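Local structure of protein-glutamine gamma-glutamyltransferase (Pseudomonas aeruginosa PAO1, 6G49) at residues A[231-234]-A[235-239]; A[248-251]-A[252-256]; A[192-195]-A[196-200]; A[171-174]-A[175-179]. The protein shows transglutaminase activity in vitro through its periplasmic domain, linking protein glutamine and lysine side chains, and is critical for the viability of the bacterium. All coordinates share one frame; numbering follows the deposited sequence. Where two conformers were deposited one is given.

Contact 1 (A[231-234]-A[235-239]); sequences VDDF and LFDTR
With CG1 of Val-231 trans to the main-chain nitrogen (chi1 174°) and CG of Leu-235 turned beside its own nitrogen (chi1 -74°), the two side chains lie alongside each other, pointing the same way, and Val-231 CG1 meets Leu-235 CD1 at 3.8 Å. The Phe-234 ring joins the same apolar side, where CE2 is 4.1 Å from Leu-235 CD2. These branched and aromatic groups suit a buried helix face: Ala-249 of helix 243-256 packs against all three, while Tyr-246 meets the Phe-234 ring edge-to-face. Helix 230-238 thus backs the helix that begins with the probable nucleophile, Cys-243, in the transglutaminase core. Its last turn widens into a pi-type turn. The carbonyl oxygen of Asp-233 accepts two N-H hydrogen bonds there: Thr-238 N at 2.8 Å lies nearly along the C=O axis, whereas Asp-237 N at 3.0 Å stands above the carbonyl plane. Arg-239, with positive phi, leaves the helix after a weak bond from its N to Phe-234 O. On the outer side Asp-233 OD1 and Asp-237 OD2 come within 3.4 Å, their carboxylate planes 23° apart. This acidic pair may be eased by Arg-186, which forms a salt bridge with Asp-237 and a long, weak ion pair with Asp-233; Gly-227 N binds the other oxygen of Asp-233. Phe-236 lays CD2 3.3 Å from Asp-232 O, and the Asp-232 carboxylate receives the backbone N-H groups of Arg-186 and Ala-187 at the start of helix 185-197.

Contact 2 (A[248-251]-A[252-256]); sequences GAMA and FVLRA
Phe-252 follows Gly-248 by one turn in helix 243-256, the buried helix of the transglutaminase core whose first residue, Cys-243, is probably the catalytic nucleophile. The backbone is regular alpha-helix here: Phe-252 N bonds to Gly-248 O at 2.9 Å, and the next three residues repeat the pattern with nearly the same geometry. With CG opposite the backbone nitrogen (chi1 -178°), the Phe-252 ring heads away from the preceding turn to pack on Ala-187 and Arg-188 of helix 185-197, while its CB stays 3.4 Å from Gly-248 O. Val-253 comes next. Its CG2 sits beside Ala-249 O at 3.3 Å, and its compact, branched side chain fits between Leu-194 and Leu-235 of two other helices. Ala-249, a turn earlier, is small enough for the side chains of helix 230-238 to close in on it. Leu-254 brings CG to 3.3 Å from Met-250 O, and the two side chains meet more loosely further out, a contact left tentative by the two conformers of Met-250. Both reach Val-205 of helix 201-214, and flexible, apolar chains suit this buried interface between helices. Arg-255 is the polar exception in this interior. Its CG lies 3.3 Å from Ala-251 O, beyond which the chain runs extended to NE, so that the guanidinium reaches the backbone oxygens of Gln-178, Ala-261 and Glu-79, a separate nitrogen bonding each; these carbonyl dipoles would be expected to offset the cost of burying its charge. Ala-256 completes the turn through its N, 2.9 Å from Phe-252 O.

Contact 3 (A[192-195]-A[196-200]); sequences DELR and QAHAQ
The final turn of helix 185-197 gives way to a short linker here, and Leu-194 and His-198 mark the change. Gln-196 N still makes a normal helical bond to Asp-192 O at 3.1 Å, and Ala-197 N reaches Glu-193 O at 3.0 Å. After that the pattern frays: Leu-194 O receives only weak bonds, from Ala-197 N and from His-198 N, and His-198 departs from helical backbone angles. With chi1 at -51° the imidazole stays beside its own backbone nitrogen, which carries CD2 to 3.4 Å from Leu-194 O; that oxygen lies at the ring edge, near its plane. The same CD2 meets Leu-194 CD2 at 4.0 Å. Ala-197 CB covers one face of the imidazole, 3.5 Å above the plane and offset toward the rim; a small methyl fits this close approach. On the solvent side, Gln-196 rests CG 3.3 Å from Asp-192 O and then bends at chi2, keeping its carboxamide near the helix. Charged and amide side chains suit this exposed face. Arg-195, modelled in two conformers, comes near a phosphate ion that is probably from the crystallisation liquor. The inward pair, Leu-194 and His-198, both touch Leu-204 and Ala-207 of helix 201-214. Gln-200 occupies the N-cap position of that helix; a short linker thus joins two consecutive helices, the end of the first packing on the early turns of the second.

Contact 4 (A[171-174]-A[175-179]); sequences RTRW and RNLQL
Thr-172 and Asn-176 form the tight side of the C-terminal end of helix 170-175, where the chain turns off into a loop. Thr-172 O is gripped twice by the same residue: Asn-176 N at 3.0 Å and Asn-176 ND2 at 2.9 Å approach from opposite faces of the carbonyl plane. A chi1 of -76° places CG beside the backbone nitrogen and so lets the amide fold back on the turn, alongside the threonine, whose CG2 is 3.6 Å from ND2. Asparagine suits a helix end because its amide supplies an additional donor there; ND2 also bonds to Glu-79, whose other oxygen pairs with Arg-175. Arg-175 carries its guanidinium away from the helix, where Pro-90 O accepts a further bond. Trp-174 O then accepts Leu-177 N at 3.1 Å from above its plane, closing a type I turn across Arg-175 and Asn-176. The opposite character appears at Arg-171, Arg-173 and Trp-174, whose side chains are exposed, and little but backbone joins them to the following residues; Arg-171 is held instead by a salt bridge to Asp-169 and cation-pi contact with Trp-92. On that side Leu-177 lies over the helix end, its CD1 3.6 Å from Arg-173 O.

Contact 2 is the buried core of the set, contacts 1 and 4 are partly buried, and contact 3 lies at the surface. Helix 243-256 is common ground: Ala-249 and Val-253 receive the apolar face of contact 1, Val-253 also meets Leu-194 of contact 3, and Arg-255 and Phe-252 bind and pack against the loop of contact 4. Contacts 1 and 3 do not touch each other, nor does either touch contact 4. Chemistry follows position. Regular helical bonds run through contact 2, whereas the other three are helix ends with distinct finishes: a pi-type turn, a fraying turn beside histidine, and an asparagine that doubles its grip.

Contact 1 (A[231-234]-A[235-239])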
loop_
_atom_site.group_PDB
_atom_site.type_symbol
_atom_site.label_atom_id
_atom_site.label_comp_id
_atom_site.label_asym_id
_atom_site.label_seq_id
_atom_site.Cartn_x
_atom_site.Cartn_y
_atom_site.Cartn_z
ATOM N N VAL A 231 -14.556 9.369 -5.350
ATOM C CA VAL A 231 -14.069 9.563 -4.012
ATOM C C VAL A 231 -15.195 10.169 -3.161
ATOM O O VAL A 231 -15.436 9.752 -2.029
ATOM C CB VAL A 231 -12.795 10.430 -3.985
ATOM C CG1 VAL A 231 -12.336 10.771 -2.584
ATOM C CG2 VAL A 231 -11.693 9.741 -4.768
ATOM N N ASP A 232 -15.858 11.215 -3.662
ATOM C CA ASP A 232 -17.001 11.827 -2.919
ATOM C C ASP A 232 -18.065 10.753 -2.618
ATOM O O ASP A 232 -18.569 10.726 -1.492
ATOM C CB ASP A 232 -17.645 12.930 -3.768
ATOM C CG ASP A 232 -16.865 14.221 -3.859
ATOM O OD1 ASP A 232 -15.724 14.244 -3.343
ATOM O OD2 ASP A 232 -17.416 15.222 -4.499
ATOM N N ASP A 233 -18.442 10.000 -3.640
ATOM C CA ASP A 233 -19.546 9.004 -3.529
ATOM C C ASP A 233 -19.216 7.992 -2.417
ATOM O O ASP A 233 -20.050 7.645 -1.552
ATOM C CB ASP A 233 -19.858 8.343 -4.868
ATOM C CG ASP A 233 -20.445 9.306 -5.904
ATOM O OD1 ASP A 233 -20.808 10.431 -5.523
ATOM O OD2 ASP A 233 -20.406 8.939 -7.079
ATOM N N PHE A 234 -17.973 7.508 -2.409
ATOM C CA PHE A 234 -17.520 6.593 -1.381
ATOM C C PHE A 234 -17.487 7.260 -0.016
ATOM O O PHE A 234 -18.005 6.715 0.951
ATOM C CB PHE A 234 -16.167 5.972 -1.755
ATOM C CG PHE A 234 -15.508 5.289 -0.592
ATOM C CD1 PHE A 234 -15.983 4.057 -0.114
ATOM C CD2 PHE A 234 -14.376 5.817 0.001
ATOM C CE1 PHE A 234 -15.372 3.441 0.968
ATOM C CE2 PHE A 234 -13.754 5.201 1.078
ATOM C CZ PHE A 234 -14.233 3.981 1.550
ATOM N N LEU A 235 -16.856 8.430 0.143
ATOM C CA LEU A 235 -16.677 8.997 1.494
ATOM C C LEU A 235 -18.001 9.475 2.138
ATOM O O LEU A 235 -18.054 9.533 3.330
ATOM C CB LEU A 235 -15.735 10.202 1.436
ATOM C CG LEU A 235 -14.274 9.858 1.236
ATOM C CD1 LEU A 235 -13.445 11.136 1.054
ATOM C CD2 LEU A 235 -13.765 9.037 2.417
ATOM N N PHE A 236 -18.919 9.967 1.310
ATOM C CA PHE A 236 -20.073 10.766 1.846
ATOM C C PHE A 236 -21.423 10.100 1.537
ATOM O O PHE A 236 -22.413 10.502 2.133
ATOM C CB PHE A 236 -20.044 12.197 1.311
ATOM C CG PHE A 236 -18.724 12.877 1.524
ATOM C CD1 PHE A 236 -18.264 13.131 2.799
ATOM C CD2 PHE A 236 -17.966 13.282 0.441
ATOM C CE1 PHE A 236 -17.040 13.749 2.996
ATOM C CE2 PHE A 236 -16.738 13.892 0.639
ATOM C CZ PHE A 236 -16.270 14.102 1.911
ATOM N N ASP A 237 -21.483 9.170 0.587
ATOM C CA ASP A 237 -22.760 8.537 0.145
ATOM C C ASP A 237 -22.785 7.057 0.526
ATOM O O ASP A 237 -23.512 6.662 1.449
ATOM C CB ASP A 237 -23.056 8.808 -1.328
ATOM C CG ASP A 237 -23.102 10.285 -1.700
ATOM O OD1 ASP A 237 -23.182 11.131 -0.771
ATOM O OD2 ASP A 237 -23.024 10.586 -2.937
ATOM N N THR A 238 -21.969 6.216 -0.116
ATOM C CA THR A 238 -22.046 4.773 0.063
ATOM C C THR A 238 -21.354 4.363 1.372
ATOM O O THR A 238 -21.762 3.378 2.010
ATOM C CB THR A 238 -21.514 3.996 -1.142
ATOM O OG1 THR A 238 -20.077 4.144 -1.176
ATOM C CG2 THR A 238 -22.144 4.410 -2.449
ATOM N N ARG A 239 -20.209 4.995 1.709
ATOM C CA ARG A 239 -19.337 4.555 2.800
ATOM C C ARG A 239 -19.127 3.057 2.787
ATOM O O ARG A 239 -19.047 2.413 3.839
ATOM C CB ARG A 239 -19.831 5.055 4.150
ATOM C CG ARG A 239 -19.833 6.555 4.275
ATOM C CD ARG A 239 -20.122 6.977 5.695
ATOM N NE ARG A 239 -19.919 8.379 5.990
ATOM C CZ ARG A 239 -20.764 9.342 5.643
ATOM N NH1 ARG A 239 -21.822 9.038 4.921
ATOM N NH2 ARG A 239 -20.505 10.605 5.949
#

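Contact 2 (A[248-251]-A[252-256])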
loop_
_atom_site.group_PDB
_atom_site.type_symbol
_atom_site.label_atom_id
_atom_site.label_comp_id
_atom_site.label_asym_id
_atom_site.label_seq_id
_atom_site.Cartn_x
_atom_site.Cartn_y
_atom_site.Cartn_z
ATOM N N GLY A 248 -7.237 4.853 -1.695
ATOM C CA GLY A 248 -7.338 5.893 -2.737
ATOM C C GLY A 248 -8.001 7.117 -2.205
ATOM O O GLY A 248 -7.506 8.254 -2.387
ATOM N N ALA A 249 -9.080 6.953 -1.424
ATOM C CA ALA A 249 -9.751 8.144 -0.894
ATOM C C ALA A 249 -8.902 8.859 0.132
ATOM O O ALA A 249 -8.813 10.118 0.141
ATOM C CB ALA A 249 -11.097 7.826 -0.291
ATOM N N MET A 250 -8.199 8.129 0.994
ATOM C CA MET A 250 -7.348 8.754 1.970
ATOM C C MET A 250 -6.201 9.483 1.266
ATOM O O MET A 250 -5.871 10.627 1.656
ATOM C CB MET A 250 -6.738 7.770 2.957
ATOM C CG MET A 250 -5.989 8.414 4.062
ATOM S SD MET A 250 -5.359 7.202 5.274
ATOM C CE MET A 250 -4.607 8.264 6.496
ATOM N N ALA A 251 -5.572 8.835 0.277
ATOM C CA ALA A 251 -4.475 9.494 -0.430
ATOM C C ALA A 251 -4.979 10.769 -1.131
ATOM O O ALA A 251 -4.277 11.804 -1.118
ATOM C CB ALA A 251 -3.811 8.555 -1.395
ATOM N N PHE A 252 -6.153 10.707 -1.741
ATOM C CA PHE A 252 -6.785 11.877 -2.392
ATOM C C PHE A 252 -6.897 13.032 -1.409
ATOM O O PHE A 252 -6.452 14.161 -1.716
ATOM C CB PHE A 252 -8.141 11.520 -2.966
ATOM C CG PHE A 252 -8.802 12.659 -3.687
ATOM C CD1 PHE A 252 -9.395 13.692 -2.984
ATOM C CD2 PHE A 252 -8.803 12.673 -5.058
ATOM C CE1 PHE A 252 -9.965 14.760 -3.664
ATOM C CE2 PHE A 252 -9.383 13.745 -5.757
ATOM C CZ PHE A 252 -9.982 14.766 -5.046
ATOM N N VAL A 253 -7.503 12.775 -0.247
ATOM C CA VAL A 253 -7.774 13.840 0.718
ATOM C C VAL A 253 -6.466 14.410 1.236
ATOM O O VAL A 253 -6.317 15.632 1.355
ATOM C CB VAL A 253 -8.696 13.376 1.858
ATOM C CG1 VAL A 253 -8.852 14.451 2.931
ATOM C CG2 VAL A 253 -10.029 13.011 1.296
ATOM N N LEU A 254 -5.451 13.556 1.488
ATOM C CA LEU A 254 -4.140 14.056 1.959
ATOM C C LEU A 254 -3.507 14.971 0.908
ATOM O O LEU A 254 -3.021 16.080 1.266
ATOM C CB LEU A 254 -3.215 12.894 2.330
ATOM C CG LEU A 254 -3.605 12.066 3.550
ATOM C CD1 LEU A 254 -2.631 10.931 3.727
ATOM C CD2 LEU A 254 -3.708 12.884 4.828
ATOM N N ARG A 255 -3.527 14.585 -0.344
ATOM C CA ARG A 255 -2.926 15.384 -1.367
ATOM C C ARG A 255 -3.683 16.704 -1.482
ATOM O O ARG A 255 -3.034 17.786 -1.691
ATOM C CB ARG A 255 -3.014 14.720 -2.724
ATOM C CG ARG A 255 -2.082 13.523 -2.871
ATOM C CD ARG A 255 -2.000 13.077 -4.298
ATOM N NE ARG A 255 -1.023 11.980 -4.455
ATOM C CZ ARG A 255 -0.594 11.465 -5.572
ATOM N NH1 ARG A 255 -1.068 11.843 -6.756
ATOM N NH2 ARG A 255 0.404 10.554 -5.506
ATOM N N ALA A 256 -5.010 16.653 -1.375
ATOM C CA ALA A 256 -5.828 17.887 -1.491
ATOM C C ALA A 256 -5.573 18.803 -0.298
ATOM O O ALA A 256 -5.816 20.038 -0.442
ATOM C CB ALA A 256 -7.277 17.572 -1.684
#

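Contact 3 (A[192-195]-A[196-200])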
loop_
_atom_site.group_PDB
_atom_site.type_symbol
_atom_site.label_atom_id
_atom_site.label_comp_id
_atom_site.label_asym_id
_atom_site.label_seq_id
_atom_site.Cartn_x
_atom_site.Cartn_y
_atom_site.Cartn_z
ATOM N N ASP A 192 -9.735 20.782 2.589
ATOM C CA ASP A 192 -9.581 22.217 2.979
ATOM C C ASP A 192 -9.885 22.452 4.458
ATOM O O ASP A 192 -9.136 23.115 5.123
ATOM C CB ASP A 192 -10.547 23.099 2.191
ATOM C CG ASP A 192 -10.157 23.237 0.739
ATOM O OD1 ASP A 192 -8.994 22.882 0.420
ATOM O OD2 ASP A 192 -11.039 23.653 -0.077
ATOM N N GLU A 193 -10.967 21.855 4.927
ATOM C CA GLU A 193 -11.427 21.990 6.301
ATOM C C GLU A 193 -10.384 21.340 7.207
ATOM O O GLU A 193 -9.993 21.891 8.233
ATOM C CB GLU A 193 -12.831 21.391 6.460
ATOM C CG GLU A 193 -13.906 22.137 5.684
ATOM C CD GLU A 193 -15.159 21.351 5.350
ATOM O OE1 GLU A 193 -15.380 20.306 5.987
ATOM O OE2 GLU A 193 -15.908 21.784 4.444
ATOM N N LEU A 194 -9.918 20.133 6.821
ATOM C CA LEU A 194 -8.934 19.496 7.644
ATOM C C LEU A 194 -7.627 20.292 7.722
ATOM O O LEU A 194 -6.987 20.298 8.780
ATOM C CB LEU A 194 -8.645 18.080 7.112
ATOM C CG LEU A 194 -9.725 17.050 7.411
ATOM C CD1 LEU A 194 -9.574 15.842 6.499
ATOM C CD2 LEU A 194 -9.698 16.612 8.857
ATOM N N ARG A 195 -7.174 20.850 6.590
ATOM C CA ARG A 195 -5.921 21.601 6.518
ATOM C C ARG A 195 -5.992 22.829 7.450
ATOM O O ARG A 195 -5.023 23.139 8.142
ATOM C CB ARG A 195 -5.683 22.060 5.078
ATOM C CG ARG A 195 -4.392 22.835 4.827
ATOM C CD ARG A 195 -4.261 23.246 3.361
ATOM N NE ARG A 195 -2.881 23.535 2.968
ATOM C CZ ARG A 195 -2.387 23.365 1.744
ATOM N NH1 ARG A 195 -3.185 23.112 0.725
ATOM N NH2 ARG A 195 -1.088 23.440 1.549
ATOM N N GLN A 196 -7.136 23.490 7.434
ATOM C CA GLN A 196 -7.390 24.687 8.297
ATOM C C GLN A 196 -7.423 24.282 9.769
ATOM O O GLN A 196 -6.976 25.049 10.581
ATOM C CB GLN A 196 -8.698 25.381 7.899
ATOM C CG GLN A 196 -8.636 26.049 6.522
ATOM C CD GLN A 196 -7.382 26.863 6.252
ATOM O OE1 GLN A 196 -6.508 26.471 5.471
ATOM N NE2 GLN A 196 -7.280 28.024 6.885
ATOM N N ALA A 197 -7.933 23.083 10.094
ATOM C CA ALA A 197 -8.041 22.631 11.461
ATOM C C ALA A 197 -6.747 22.027 12.001
ATOM O O ALA A 197 -6.590 21.999 13.215
ATOM C CB ALA A 197 -9.175 21.661 11.601
ATOM N N HIS A 198 -5.871 21.468 11.143
ATOM C CA HIS A 198 -4.717 20.677 11.629
ATOM C C HIS A 198 -3.473 21.075 10.843
ATOM O O HIS A 198 -3.276 20.666 9.686
ATOM C CB HIS A 198 -4.988 19.155 11.512
ATOM C CG HIS A 198 -6.285 18.736 12.116
ATOM N ND1 HIS A 198 -6.438 18.546 13.466
ATOM C CD2 HIS A 198 -7.474 18.480 11.554
ATOM C CE1 HIS A 198 -7.688 18.198 13.711
ATOM N NE2 HIS A 198 -8.345 18.164 12.557
ATOM N N ALA A 199 -2.642 21.897 11.484
ATOM C CA ALA A 199 -1.399 22.372 10.929
ATOM C C ALA A 199 -0.405 21.233 10.748
ATOM O O ALA A 199 0.376 21.244 9.811
ATOM C CB ALA A 199 -0.811 23.413 11.866
ATOM N N GLN A 200 -0.372 20.311 11.715
ATOM C CA GLN A 200 0.602 19.253 11.741
ATOM C C GLN A 200 0.055 18.080 10.925
ATOM O O GLN A 200 -1.086 17.656 11.142
ATOM C CB GLN A 200 0.890 18.794 13.158
ATOM C CG GLN A 200 1.420 19.900 14.056
ATOM C CD GLN A 200 2.078 19.290 15.271
ATOM O OE1 GLN A 200 2.805 18.304 15.166
ATOM N NE2 GLN A 200 1.813 19.859 16.441
#

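Contact 4 (A[171-174]-A[175-179])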
loop_
_atom_site.group_PDB
_atom_site.type_symbol
_atom_site.label_atom_id
_atom_site.label_comp_id
_atom_site.label_asym_id
_atom_site.label_seq_id
_atom_site.Cartn_x
_atom_site.Cartn_y
_atom_site.Cartn_z
ATOM N N ARG A 171 10.893 16.696 -7.217
ATOM C CA ARG A 171 10.078 16.043 -8.228
ATOM C C ARG A 171 9.137 15.032 -7.552
ATOM O O ARG A 171 7.983 14.943 -7.939
ATOM C CB ARG A 171 10.923 15.356 -9.287
ATOM C CG ARG A 171 11.708 16.306 -10.180
ATOM C CD ARG A 171 12.784 15.525 -10.932
ATOM N NE ARG A 171 13.634 14.784 -10.023
ATOM C CZ ARG A 171 14.681 14.038 -10.381
ATOM N NH1 ARG A 171 14.969 13.873 -11.658
ATOM N NH2 ARG A 171 15.430 13.458 -9.455
ATOM N N THR A 172 9.670 14.277 -6.593
ATOM C CA THR A 172 8.864 13.286 -5.853
ATOM C C THR A 172 7.752 13.971 -5.051
ATOM O O THR A 172 6.596 13.558 -5.011
ATOM C CB THR A 172 9.748 12.445 -4.937
ATOM O OG1 THR A 172 10.732 11.883 -5.801
ATOM C CG2 THR A 172 8.944 11.328 -4.318
ATOM N N ARG A 173 8.115 15.066 -4.396
ATOM C CA ARG A 173 7.157 15.881 -3.670
ATOM C C ARG A 173 6.028 16.355 -4.602
ATOM O O ARG A 173 4.848 16.222 -4.264
ATOM C CB ARG A 173 7.857 17.029 -2.951
ATOM C CG ARG A 173 7.005 17.766 -1.946
ATOM C CD ARG A 173 7.869 18.835 -1.235
ATOM N NE ARG A 173 7.267 19.412 -0.091
ATOM C CZ ARG A 173 8.007 20.037 0.827
ATOM N NH1 ARG A 173 9.323 20.077 0.678
ATOM N NH2 ARG A 173 7.424 20.561 1.866
ATOM N N TRP A 174 6.387 16.952 -5.751
ATOM C CA TRP A 174 5.444 17.475 -6.678
ATOM C C TRP A 174 4.517 16.373 -7.191
ATOM O O TRP A 174 3.278 16.540 -7.294
ATOM C CB TRP A 174 6.142 18.182 -7.845
ATOM C CG TRP A 174 5.279 19.112 -8.621
ATOM C CD1 TRP A 174 4.623 18.947 -9.801
ATOM C CD2 TRP A 174 4.957 20.439 -8.175
ATOM N NE1 TRP A 174 3.910 20.091 -10.099
ATOM C CE2 TRP A 174 4.064 20.990 -9.109
ATOM C CE3 TRP A 174 5.365 21.183 -7.068
ATOM C CZ2 TRP A 174 3.631 22.328 -9.009
ATOM C CZ3 TRP A 174 4.924 22.486 -6.962
ATOM C CH2 TRP A 174 4.062 23.022 -7.919
ATOM N N ARG A 175 5.109 15.250 -7.580
ATOM C CA ARG A 175 4.376 14.117 -8.142
ATOM C C ARG A 175 3.319 13.632 -7.133
ATOM O O ARG A 175 2.222 13.267 -7.550
ATOM C CB ARG A 175 5.370 12.997 -8.441
ATOM C CG ARG A 175 4.728 11.653 -8.728
ATOM C CD ARG A 175 5.828 10.617 -8.894
ATOM N NE ARG A 175 6.487 10.747 -10.163
ATOM C CZ ARG A 175 7.309 9.826 -10.681
ATOM N NH1 ARG A 175 7.594 8.756 -9.946
ATOM N NH2 ARG A 175 7.737 9.945 -11.948
ATOM N N ASN A 176 3.674 13.674 -5.838
ATOM C CA ASN A 176 2.818 13.129 -4.808
ATOM C C ASN A 176 1.845 14.152 -4.238
ATOM O O ASN A 176 1.230 13.902 -3.196
ATOM C CB ASN A 176 3.655 12.389 -3.767
ATOM C CG ASN A 176 4.088 11.066 -4.321
ATOM O OD1 ASN A 176 3.254 10.201 -4.532
ATOM N ND2 ASN A 176 5.352 10.948 -4.710
ATOM N N LEU A 177 1.728 15.316 -4.920
ATOM C CA LEU A 177 0.656 16.261 -4.664
ATOM C C LEU A 177 -0.301 16.371 -5.849
ATOM O O LEU A 177 -1.208 17.233 -5.795
ATOM C CB LEU A 177 1.315 17.593 -4.289
ATOM C CG LEU A 177 1.927 17.623 -2.901
ATOM C CD1 LEU A 177 2.872 18.809 -2.754
ATOM C CD2 LEU A 177 0.933 17.598 -1.741
ATOM N N GLN A 178 -0.127 15.540 -6.865
ATOM C CA GLN A 178 -0.889 15.551 -8.096
ATOM C C GLN A 178 -2.334 15.129 -7.865
ATOM O O GLN A 178 -2.573 14.078 -7.271
ATOM C CB GLN A 178 -0.292 14.609 -9.134
ATOM C CG GLN A 178 -1.035 14.486 -10.446
ATOM C CD GLN A 178 -2.079 13.384 -10.421
ATOM O OE1 GLN A 178 -1.796 12.298 -9.877
ATOM N NE2 GLN A 178 -3.270 13.650 -11.008
ATOM N N LEU A 179 -3.287 15.910 -8.355
ATOM C CA LEU A 179 -4.694 15.506 -8.482
ATOM C C LEU A 179 -5.238 16.071 -9.779
ATOM O O LEU A 179 -4.762 17.124 -10.239
ATOM C CB LEU A 179 -5.566 16.026 -7.346
ATOM C CG LEU A 179 -5.300 15.400 -5.994
ATOM C CD1 LEU A 179 -6.082 16.079 -4.895
ATOM C CD2 LEU A 179 -5.580 13.922 -5.995
#